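Local coordinates for cytoplasmic Protein STM1381 (Salmonella enterica subsp. enterica serovar Typhimurium, PDB 3SOZ) that is of unknown function but probably belongs to the class I glutamine amidotransferase-like family, at residues A[36-39]-A[40-44]; A[51-54]-A[55-58]. All coordinates share one frame; numbering follows the deposited sequence.

Interaction 1 spans helix 36-42 and its C-terminal exit, and interaction 2 lies where strand 48-53 passes into helix 56-59. The two follow one another in the chain, with the helix of the first leading to the strand of the second. Their centres are about 18 Å apart, yet they touch by packing: L39 CD2 of interaction 1 is 3.8 Å from Y51 CG of interaction 2. Both also share F8 of strand 5-10, which runs parallel to strand 48-53. L38, L39 and Y51 pack on F8, and M52 pairs with it through the backbone. Together, 36-44 and 51-58 place helix 36-42 against strands 5-10 and 48-53, and continue the latter strand into helix 56-59.

Interaction 1 (A[36-39]-A[40-44]); sequences DYLL and SCLRQ
Y37 and C41, one helical turn apart, meet through sulfur and ring. C41 SG stands over one face of the Y37 ring, 4.1 Å from its centroid and 24° off the ring normal. The sulfur is displaced toward the rim, with CE2 as its nearest ring atom. Y37 CG is anti to the backbone N (chi1 -170°), which carries the ring along the helix to the sulfur.

The polar contacts are mostly backbone bonds of the alpha helix. S40 N donates to D36 O at 2.9 Å. R43 N closes the last turn on L39 O at 3.0 Å. Y37 O takes two donors: C41 N and, at 2.9 Å, the hydroxyl S40 OG. The hydroxyl comes in the carbonyl plane, on a lone pair. This bond ties it back to the preceding turn.

The apolar contact of the buried side joins L38 and L42. L38 CD1 meets L42 CD1 at 4.0 Å, the two side chains crossing at a slant. Separately, the exposed R43 side chain bends at chi3 and crosses L39, with NH2 4.1 Å from L39 CD2.

L38, C41 and L42 also pack on helix 235-246, and L39 packs on strands 5-10 and 48-53. This is a short amphipathic helix of an alpha/beta fold, packed against the parallel strands 5-10 and 48-53 of a mixed sheet, with a Cys sulfur-aromatic contact on its flank.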
loop_
_atom_site.group_PDB
_atom_site.type_symbol
_atom_site.label_atom_id
_atom_site.label_comp_id
_atom_site.label_asym_id
_atom_site.label_seq_id
_atom_site.Cartn_x
_atom_site.Cartn_y
_atom_site.Cartn_z
ATOM N N ASP A 36 -3.059 15.549 -23.809
ATOM C CA ASP A 36 -3.228 16.038 -25.194
ATOM C C ASP A 36 -3.379 17.536 -25.262
ATOM O O ASP A 36 -2.687 18.189 -26.042
ATOM C CB ASP A 36 -4.405 15.357 -25.890
ATOM C CG ASP A 36 -4.236 13.849 -25.941
ATOM O OD1 ASP A 36 -4.135 13.226 -24.847
ATOM O OD2 ASP A 36 -4.173 13.303 -27.073
ATOM N N TYR A 37 -4.261 18.073 -24.419
ATOM C CA TYR A 37 -4.430 19.511 -24.333
ATOM C C TYR A 37 -3.098 20.189 -24.035
ATOM O O TYR A 37 -2.630 20.991 -24.831
ATOM C CB TYR A 37 -5.492 19.905 -23.305
ATOM C CG TYR A 37 -5.817 21.380 -23.397
ATOM C CD1 TYR A 37 -6.362 21.926 -24.569
ATOM C CD2 TYR A 37 -5.539 22.242 -22.324
ATOM C CE1 TYR A 37 -6.630 23.297 -24.666
ATOM C CE2 TYR A 37 -5.804 23.602 -22.402
ATOM C CZ TYR A 37 -6.346 24.128 -23.572
ATOM O OH TYR A 37 -6.606 25.482 -23.628
ATOM N N LEU A 38 -2.481 19.835 -22.913
ATOM C CA LEU A 38 -1.173 20.372 -22.505
ATOM C C LEU A 38 -0.055 20.279 -23.557
ATOM O O LEU A 38 0.798 21.152 -23.654
ATOM C CB LEU A 38 -0.723 19.693 -21.213
ATOM C CG LEU A 38 0.663 20.075 -20.728
ATOM C CD1 LEU A 38 0.700 21.565 -20.435
ATOM C CD2 LEU A 38 1.087 19.267 -19.521
ATOM N N LEU A 39 -0.054 19.213 -24.331
ATOM C CA LEU A 39 0.901 19.092 -25.412
ATOM C C LEU A 39 0.601 20.048 -26.565
ATOM O O LEU A 39 1.494 20.774 -27.016
ATOM C CB LEU A 39 0.968 17.659 -25.905
ATOM C CG LEU A 39 2.175 16.835 -25.481
ATOM C CD1 LEU A 39 2.639 17.075 -24.046
ATOM C CD2 LEU A 39 1.794 15.402 -25.710
ATOM N N SER A 40 -0.647 20.069 -27.027
ATOM C CA SER A 40 -1.055 21.055 -28.026
ATOM C C SER A 40 -0.704 22.468 -27.559
ATOM O O SER A 40 -0.401 23.321 -28.388
ATOM C CB SER A 40 -2.552 20.957 -28.351
ATOM O OG SER A 40 -3.336 21.802 -27.509
ATOM N N CYS A 41 -0.733 22.692 -26.240
ATOM C CA CYS A 41 -0.393 23.984 -25.607
ATOM C C CYS A 41 1.095 24.330 -25.589
ATOM O O CYS A 41 1.482 25.490 -25.702
ATOM C CB CYS A 41 -0.878 23.992 -24.157
ATOM S SG CYS A 41 -2.486 24.720 -23.892
ATOM N N LEU A 42 1.913 23.307 -25.388
ATOM C CA LEU A 42 3.356 23.443 -25.327
ATOM C C LEU A 42 3.911 23.738 -26.700
ATOM O O LEU A 42 4.712 24.658 -26.854
ATOM C CB LEU A 42 3.974 22.186 -24.729
ATOM C CG LEU A 42 4.330 22.424 -23.271
ATOM C CD1 LEU A 42 3.398 23.434 -22.670
ATOM C CD2 LEU A 42 4.369 21.145 -22.455
ATOM N N ARG A 43 3.472 22.963 -27.694
ATOM C CA ARG A 43 3.652 23.315 -29.103
ATOM C C ARG A 43 2.792 24.542 -29.316
ATOM O O ARG A 43 1.886 24.797 -28.524
ATOM C CB ARG A 43 3.167 22.183 -30.013
ATOM C CG ARG A 43 3.822 20.812 -29.765
ATOM C CD ARG A 43 3.252 19.751 -30.713
ATOM N NE ARG A 43 2.905 18.507 -30.014
ATOM C CZ ARG A 43 3.524 17.330 -30.159
ATOM N NH1 ARG A 43 4.557 17.176 -30.993
ATOM N NH2 ARG A 43 3.093 16.288 -29.465
ATOM N N GLN A 44 3.052 25.327 -30.351
ATOM C CA GLN A 44 2.229 26.527 -30.540
ATOM C C GLN A 44 2.595 27.613 -29.488
ATOM O O GLN A 44 2.244 28.789 -29.646
ATOM C CB GLN A 44 0.719 26.152 -30.554
ATOM C CG GLN A 44 -0.305 27.317 -30.541
ATOM C CD GLN A 44 -0.948 27.554 -29.157
ATOM O OE1 GLN A 44 -0.328 28.111 -28.232
ATOM N NE2 GLN A 44 -2.205 27.132 -29.023
#

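Interaction 2 (A[51-54]-A[55-58])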
loop_
_atom_site.group_PDB
_atom_site.type_symbol
_atom_site.label_atom_id
_atom_site.label_comp_id
_atom_site.label_asym_id
_atom_site.label_seq_id
_atom_site.Cartn_x
_atom_site.Cartn_y
_atom_site.Cartn_z
ATOM N N TYR A 51 6.845 13.292 -27.627
ATOM C CA TYR A 51 5.951 12.637 -26.674
ATOM C C TYR A 51 6.426 11.223 -26.517
ATOM O O TYR A 51 6.497 10.480 -27.477
ATOM C CB TYR A 51 4.489 12.617 -27.160
ATOM C CG TYR A 51 3.487 11.987 -26.175
ATOM C CD1 TYR A 51 3.666 12.115 -24.803
ATOM C CD2 TYR A 51 2.350 11.294 -26.626
ATOM C CE1 TYR A 51 2.776 11.565 -23.894
ATOM C CE2 TYR A 51 1.429 10.720 -25.705
ATOM C CZ TYR A 51 1.669 10.870 -24.337
ATOM O OH TYR A 51 0.820 10.370 -23.382
HETATM N N MSE A 52 6.761 10.835 -25.304
HETATM C CA MSE A 52 7.128 9.445 -25.101
HETATM C C MSE A 52 6.124 8.747 -24.173
HETATM O O MSE A 52 6.191 8.899 -22.950
HETATM C CB MSE A 52 8.562 9.330 -24.610
HETATM C CG MSE A 52 8.905 7.954 -24.242
HETATM SE SE MSE A 52 10.770 7.619 -23.868
HETATM C CE MSE A 52 10.901 8.419 -22.153
ATOM N N PRO A 53 5.184 7.978 -24.762
ATOM C CA PRO A 53 4.268 7.207 -23.925
ATOM C C PRO A 53 5.034 6.234 -23.034
ATOM O O PRO A 53 6.154 5.827 -23.378
ATOM C CB PRO A 53 3.373 6.463 -24.933
ATOM C CG PRO A 53 4.022 6.564 -26.232
ATOM C CD PRO A 53 4.994 7.709 -26.199
ATOM N N ALA A 54 4.479 5.910 -21.870
ATOM C CA ALA A 54 4.967 4.750 -21.117
ATOM C C ALA A 54 4.656 3.648 -22.102
ATOM O O ALA A 54 3.750 3.808 -22.921
ATOM C CB ALA A 54 4.191 4.588 -19.834
ATOM N N HIS A 55 5.391 2.562 -22.106
ATOM C CA HIS A 55 5.346 1.679 -23.298
ATOM C C HIS A 55 6.519 1.966 -24.178
ATOM O O HIS A 55 7.318 1.064 -24.434
ATOM C CB HIS A 55 4.095 1.757 -24.191
ATOM C CG HIS A 55 4.183 0.847 -25.391
ATOM N ND1 HIS A 55 4.705 -0.442 -25.322
ATOM C CD2 HIS A 55 3.829 1.033 -26.693
ATOM C CE1 HIS A 55 4.673 -0.999 -26.524
ATOM N NE2 HIS A 55 4.142 -0.129 -27.374
ATOM N N ILE A 56 6.649 3.199 -24.669
ATOM C CA ILE A 56 7.951 3.513 -25.251
ATOM C C ILE A 56 8.995 3.471 -24.152
ATOM O O ILE A 56 10.026 2.845 -24.320
ATOM C CB ILE A 56 7.998 4.744 -26.179
ATOM C CG1 ILE A 56 7.288 4.398 -27.511
ATOM C CG2 ILE A 56 9.471 5.153 -26.440
ATOM C CD1 ILE A 56 7.079 5.622 -28.498
ATOM N N VAL A 57 8.687 4.051 -23.001
ATOM C CA VAL A 57 9.507 3.834 -21.812
ATOM C C VAL A 57 9.713 2.360 -21.497
ATOM O O VAL A 57 10.801 1.975 -21.092
ATOM C CB VAL A 57 8.907 4.428 -20.568
ATOM C CG1 VAL A 57 9.922 4.337 -19.441
ATOM C CG2 VAL A 57 8.428 5.869 -20.791
ATOM N N GLN A 58 8.680 1.540 -21.696
ATOM C CA GLN A 58 8.708 0.167 -21.223
ATOM C C GLN A 58 9.521 -0.788 -22.111
ATOM O O GLN A 58 9.999 -1.848 -21.636
ATOM C CB GLN A 58 7.294 -0.354 -21.099
ATOM C CG GLN A 58 6.595 0.098 -19.872
ATOM C CD GLN A 58 5.235 -0.549 -19.725
ATOM O OE1 GLN A 58 4.367 -0.425 -20.605
ATOM N NE2 GLN A 58 5.030 -1.226 -18.604
#
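The backbone passes from strand 48-53 through A54 and H55 into helix 56-59, with V57 N donating to P53 O at 3.1 Å and an N-H...O angle of 165°. The donor lies in the carbonyl plane of P53. H55 holds the N-cap position.

The side chains of M52 and P53 then meet the first residues of the helix. M52 CG touches I56 CG2 at 3.6 Å, and the selenium of this selenomethionine is 3.8 Å from the same methyl. The chain of M52 is extended to the selenium and bends there (chi3 75°). Its terminal CE therefore turns to V57 CG2, also at 3.8 Å, with the two side chains at about a right angle. I56 reaches back with its other branch: CD1 lies 3.7 Å from P53 CD and also approaches P53 CG. The two branches of I56 thus divide between M52 and the proline ring. V57 CG2 sits 3.7 Å from A54 CA and close to P53 O.

M52 and V57 continue inward to I9 of strand 5-10, and V57 also packs on T83 and F84 of helix 81-85. M52 and A54 make backbone bonds with F8 and G10.

In chemical terms, one nearly straight backbone bond from V57 N holds P53 O at the first turn of the helix. I56 CB and V57 CG2 lie beside that oxygen. The rest of the contact is apolar packing, which implies that strand and helix meet here mainly through carbon and selenium surfaces.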